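Thymine dioxygenase (Neurospora crassa, PDB 5C3Q) probably oxidises the methyl group of thymine, using a metal ion and 2-oxoglutarate as co-substrate. Local coordinates at residues A[42-53]-A[245-256]. Residues are numbered along the deposited sequence; the frame is centred on the assembly and turned at random.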
loop_
_atom_site.group_PDB
_atom_site.type_symbol
_atom_site.label_atom_id
_atom_site.label_comp_id
_atom_site.label_asym_id
_atom_site.label_seq_id
_atom_site.Cartn_x
_atom_site.Cartn_y
_atom_site.Cartn_z
ATOM N N PHE A 42 13.113 -6.663 -3.000
ATOM C CA PHE A 42 12.070 -7.305 -2.196
ATOM C C PHE A 42 12.653 -8.308 -1.192
ATOM O O PHE A 42 12.111 -8.475 -0.104
ATOM C CB PHE A 42 11.024 -7.992 -3.078
ATOM C CG PHE A 42 10.131 -7.039 -3.840
ATOM C CD1 PHE A 42 9.494 -5.985 -3.197
ATOM C CD2 PHE A 42 9.914 -7.211 -5.203
ATOM C CE1 PHE A 42 8.669 -5.119 -3.891
ATOM C CE2 PHE A 42 9.090 -6.347 -5.904
ATOM C CZ PHE A 42 8.463 -5.300 -5.247
ATOM N N GLN A 43 13.754 -8.963 -1.552
ATOM C CA GLN A 43 14.381 -9.961 -0.679
ATOM C C GLN A 43 15.190 -9.367 0.477
ATOM O O GLN A 43 15.548 -10.088 1.404
ATOM C CB GLN A 43 15.298 -10.893 -1.487
ATOM C CG GLN A 43 14.570 -11.838 -2.432
ATOM C CD GLN A 43 15.522 -12.668 -3.275
ATOM O OE1 GLN A 43 16.629 -12.241 -3.574
ATOM N NE2 GLN A 43 15.085 -13.851 -3.675
ATOM N N THR A 44 15.484 -8.071 0.425
ATOM C CA THR A 44 16.367 -7.445 1.406
ATOM C C THR A 44 15.620 -6.373 2.194
ATOM O O THR A 44 15.455 -6.497 3.410
ATOM C CB THR A 44 17.625 -6.865 0.729
ATOM O OG1 THR A 44 17.247 -5.992 -0.342
ATOM C CG2 THR A 44 18.486 -7.993 0.173
ATOM N N ALA A 45 15.139 -5.347 1.499
ATOM C CA ALA A 45 14.424 -4.236 2.133
ATOM C C ALA A 45 12.916 -4.461 2.221
ATOM O O ALA A 45 12.257 -3.906 3.100
ATOM C CB ALA A 45 14.699 -2.945 1.382
ATOM N N GLY A 46 12.371 -5.245 1.297
ATOM C CA GLY A 46 10.925 -5.420 1.189
ATOM C C GLY A 46 10.248 -4.279 0.453
ATOM O O GLY A 46 9.037 -4.316 0.235
ATOM N N PHE A 47 11.047 -3.283 0.059
ATOM C CA PHE A 47 10.590 -2.044 -0.561
ATOM C C PHE A 47 11.485 -1.728 -1.757
ATOM O O PHE A 47 12.696 -1.959 -1.700
ATOM C CB PHE A 47 10.723 -0.883 0.433
ATOM C CG PHE A 47 9.484 -0.609 1.238
ATOM C CD1 PHE A 47 9.126 -1.436 2.296
ATOM C CD2 PHE A 47 8.696 0.490 0.960
ATOM C CE1 PHE A 47 7.986 -1.178 3.043
ATOM C CE2 PHE A 47 7.552 0.755 1.704
ATOM C CZ PHE A 47 7.203 -0.080 2.749
ATOM N N ILE A 48 10.888 -1.210 -2.834
ATOM C CA ILE A 48 11.636 -0.601 -3.941
ATOM C C ILE A 48 10.941 0.692 -4.393
ATOM O O ILE A 48 9.774 0.925 -4.056
ATOM C CB ILE A 48 11.781 -1.562 -5.146
ATOM C CG1 ILE A 48 10.409 -1.883 -5.759
ATOM C CG2 ILE A 48 12.487 -2.846 -4.716
ATOM C CD1 ILE A 48 10.476 -2.730 -7.014
ATOM N N TYR A 49 11.668 1.539 -5.118
ATOM C CA TYR A 49 11.063 2.653 -5.856
ATOM C C TYR A 49 11.159 2.309 -7.333
ATOM O O TYR A 49 12.225 1.891 -7.803
ATOM C CB TYR A 49 11.817 3.965 -5.647
ATOM C CG TYR A 49 11.586 4.722 -4.355
ATOM C CD1 TYR A 49 11.630 4.086 -3.120
ATOM C CD2 TYR A 49 11.406 6.107 -4.372
ATOM C CE1 TYR A 49 11.464 4.801 -1.941
ATOM C CE2 TYR A 49 11.238 6.829 -3.203
ATOM C CZ TYR A 49 11.270 6.176 -1.991
ATOM O OH TYR A 49 11.104 6.896 -0.827
ATOM N N LEU A 50 10.065 2.500 -8.062
ATOM C CA LEU A 50 10.069 2.361 -9.510
ATOM C C LEU A 50 9.873 3.709 -10.170
ATOM O O LEU A 50 9.015 4.485 -9.757
ATOM C CB LEU A 50 8.961 1.416 -9.969
ATOM C CG LEU A 50 9.069 -0.043 -9.535
ATOM C CD1 LEU A 50 7.878 -0.815 -10.073
ATOM C CD2 LEU A 50 10.378 -0.666 -10.005
ATOM N N LYS A 51 10.674 3.975 -11.199
ATOM C CA LYS A 51 10.493 5.137 -12.068
ATOM C C LYS A 51 10.166 4.653 -13.480
ATOM O O LYS A 51 10.350 3.474 -13.799
ATOM C CB LYS A 51 11.744 6.031 -12.071
ATOM C CG LYS A 51 13.027 5.355 -12.539
ATOM C CD LYS A 51 14.259 6.205 -12.252
ATOM C CE LYS A 51 14.465 7.299 -13.285
ATOM N NZ LYS A 51 15.616 8.172 -12.914
ATOM N N ASN A 52 9.673 5.568 -14.310
ATOM C CA ASN A 52 9.284 5.266 -15.692
ATOM C C ASN A 52 8.358 4.064 -15.800
ATOM O O ASN A 52 8.596 3.141 -16.586
ATOM C CB ASN A 52 10.523 5.084 -16.572
ATOM C CG ASN A 52 11.389 6.327 -16.612
ATOM O OD1 ASN A 52 10.902 7.437 -16.420
ATOM N ND2 ASN A 52 12.678 6.146 -16.847
ATOM N N ILE A 53 7.307 4.080 -14.988
ATOM C CA ILE A 53 6.254 3.071 -15.062
ATOM C C ILE A 53 5.283 3.463 -16.181
ATOM O O ILE A 53 5.268 4.617 -16.607
ATOM C CB ILE A 53 5.507 2.898 -13.713
ATOM C CG1 ILE A 53 4.991 4.241 -13.175
ATOM C CG2 ILE A 53 6.423 2.244 -12.685
ATOM C CD1 ILE A 53 3.870 4.111 -12.166
ATOM N N ALA A 245 11.366 7.562 4.082
ATOM C CA ALA A 245 11.263 7.195 2.677
ATOM C C ALA A 245 11.006 8.473 1.894
ATOM O O ALA A 245 9.861 8.830 1.621
ATOM C CB ALA A 245 10.145 6.188 2.459
ATOM N N THR A 246 12.092 9.160 1.552
ATOM C CA THR A 246 12.040 10.448 0.868
ATOM C C THR A 246 11.213 10.366 -0.418
ATOM O O THR A 246 11.406 9.447 -1.213
ATOM C CB THR A 246 13.464 10.918 0.521
ATOM O OG1 THR A 246 14.294 10.788 1.683
ATOM C CG2 THR A 246 13.475 12.372 0.043
ATOM N N PRO A 247 10.280 11.315 -0.621
ATOM C CA PRO A 247 9.572 11.363 -1.900
ATOM C C PRO A 247 10.517 11.679 -3.065
ATOM O O PRO A 247 11.369 12.562 -2.943
ATOM C CB PRO A 247 8.566 12.504 -1.706
ATOM C CG PRO A 247 8.397 12.628 -0.231
ATOM C CD PRO A 247 9.732 12.285 0.346
ATOM N N ILE A 248 10.381 10.936 -4.162
ATOM C CA ILE A 248 11.100 11.224 -5.404
ATOM C C ILE A 248 10.054 11.451 -6.494
ATOM O O ILE A 248 9.158 10.624 -6.680
ATOM C CB ILE A 248 12.061 10.079 -5.789
ATOM C CG1 ILE A 248 13.162 9.946 -4.731
ATOM C CG2 ILE A 248 12.681 10.327 -7.163
ATOM C CD1 ILE A 248 14.109 8.778 -4.939
ATOM N N GLU A 249 10.163 12.569 -7.207
ATOM C CA GLU A 249 9.158 12.943 -8.208
ATOM C C GLU A 249 8.942 11.829 -9.234
ATOM O O GLU A 249 9.895 11.214 -9.705
ATOM C CB GLU A 249 9.537 14.246 -8.924
ATOM C CG GLU A 249 8.397 14.833 -9.752
ATOM C CD GLU A 249 8.796 16.066 -10.545
ATOM O OE1 GLU A 249 8.030 16.455 -11.456
ATOM O OE2 GLU A 249 9.872 16.647 -10.270
ATOM N N ASN A 250 7.674 11.579 -9.547
ATOM C CA ASN A 250 7.254 10.565 -10.510
ATOM C C ASN A 250 7.828 9.168 -10.267
ATOM O O ASN A 250 8.192 8.459 -11.207
ATOM C CB ASN A 250 7.540 11.039 -11.941
ATOM C CG ASN A 250 6.734 12.274 -12.317
ATOM O OD1 ASN A 250 5.604 12.465 -11.855
ATOM N ND2 ASN A 250 7.309 13.116 -13.153
ATOM N N THR A 251 7.893 8.772 -9.000
ATOM C CA THR A 251 8.189 7.389 -8.647
ATOM C C THR A 251 6.971 6.782 -7.976
ATOM O O THR A 251 6.084 7.497 -7.502
ATOM C CB THR A 251 9.389 7.264 -7.687
ATOM O OG1 THR A 251 9.126 7.995 -6.482
ATOM C CG2 THR A 251 10.671 7.785 -8.342
ATOM N N VAL A 252 6.926 5.458 -7.954
ATOM C CA VAL A 252 5.969 4.737 -7.132
ATOM C C VAL A 252 6.776 3.890 -6.162
ATOM O O VAL A 252 7.748 3.234 -6.551
ATOM C CB VAL A 252 4.981 3.876 -7.963
ATOM C CG1 VAL A 252 5.700 2.892 -8.876
ATOM C CG2 VAL A 252 4.007 3.138 -7.051
ATOM N N VAL A 253 6.392 3.941 -4.892
ATOM C CA VAL A 253 7.015 3.122 -3.880
ATOM C C VAL A 253 6.253 1.800 -3.868
ATOM O O VAL A 253 5.027 1.785 -3.733
ATOM C CB VAL A 253 6.982 3.808 -2.501
ATOM C CG1 VAL A 253 7.616 2.926 -1.441
ATOM C CG2 VAL A 253 7.702 5.149 -2.565
ATOM N N VAL A 254 6.982 0.700 -4.036
ATOM C CA VAL A 254 6.374 -0.623 -4.070
ATOM C C VAL A 254 6.925 -1.471 -2.939
ATOM O O VAL A 254 8.143 -1.585 -2.769
ATOM C CB VAL A 254 6.626 -1.343 -5.409
ATOM C CG1 VAL A 254 5.835 -2.641 -5.465
ATOM C CG2 VAL A 254 6.253 -0.451 -6.586
ATOM N N ASN A 255 6.024 -2.053 -2.157
ATOM C CA ASN A 255 6.429 -2.941 -1.076
ATOM C C ASN A 255 5.654 -4.245 -1.082
ATOM O O ASN A 255 4.474 -4.281 -1.432
ATOM C CB ASN A 255 6.283 -2.245 0.277
ATOM C CG ASN A 255 4.843 -1.941 0.631
ATOM O OD1 ASN A 255 4.256 -0.996 0.108
ATOM N ND2 ASN A 255 4.270 -2.729 1.536
ATOM N N ALA A 256 6.325 -5.317 -0.681
ATOM C CA ALA A 256 5.687 -6.617 -0.570
ATOM C C ALA A 256 4.827 -6.657 0.685
ATOM O O ALA A 256 5.174 -6.056 1.691
ATOM C CB ALA A 256 6.733 -7.714 -0.528
HETATM O O HOH W 1 7.344 -4.540 2.542
HETATM O O HOH W 2 9.304 8.231 -13.635
#
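Val253 sits between two aromatic rings of strand 47-51, and each of its methyls takes one of them. CG2 lies over the centre of the Tyr49 ring, 3.8 Å from Tyr49 CZ, while CG1, anti to the backbone N (chi1 179°), meets the edge of the Phe47 ring, 3.6 Å from Phe47 CD2. One face of that Phe47 ring is taken by Asn255 CB in a CH-pi contact over its centre, 3.4 Å from Phe47 CZ, and the Asn255 amide runs nearly parallel to the ring, their planes 15° apart. Across the sheet, Val254 CG1 touches the rim of the Phe42 ring and its CG2 packs on Leu50; helix 147-173 lies against this side through Val165.

Between these two faces the backbones of strands 47-51 and 251-256 pair antiparallel. Ile48 and Val254 exchange two N-H...O bonds, as do Leu50 and Val252, and Ala256 N adds one to Gly46 O, on the glycine of positive phi that follows helix 28-44. Farther out, Tyr49 reaches past Val253 so that its OH donates to Thr246 O at 2.6 Å, well above the plane of that carbonyl. The turn from Ile248 to Thr251 is type II, and Thr251 OG1 closes it on Ile248 O at 2.6 Å. A water bridges Asn52 N and Asn250 O beyond the last pair.

At the other end, Asn255 ND2 bonds Asp218, a nickel ligand, and Phe47 meets the ring of the ligand His273 edge-to-face; the two back the His-Asp-His metal site as a second shell. Strand 47-51, beside strand 251-256, extends the major sheet of the double-stranded beta-helix of 2-oxoglutarate oxygenases.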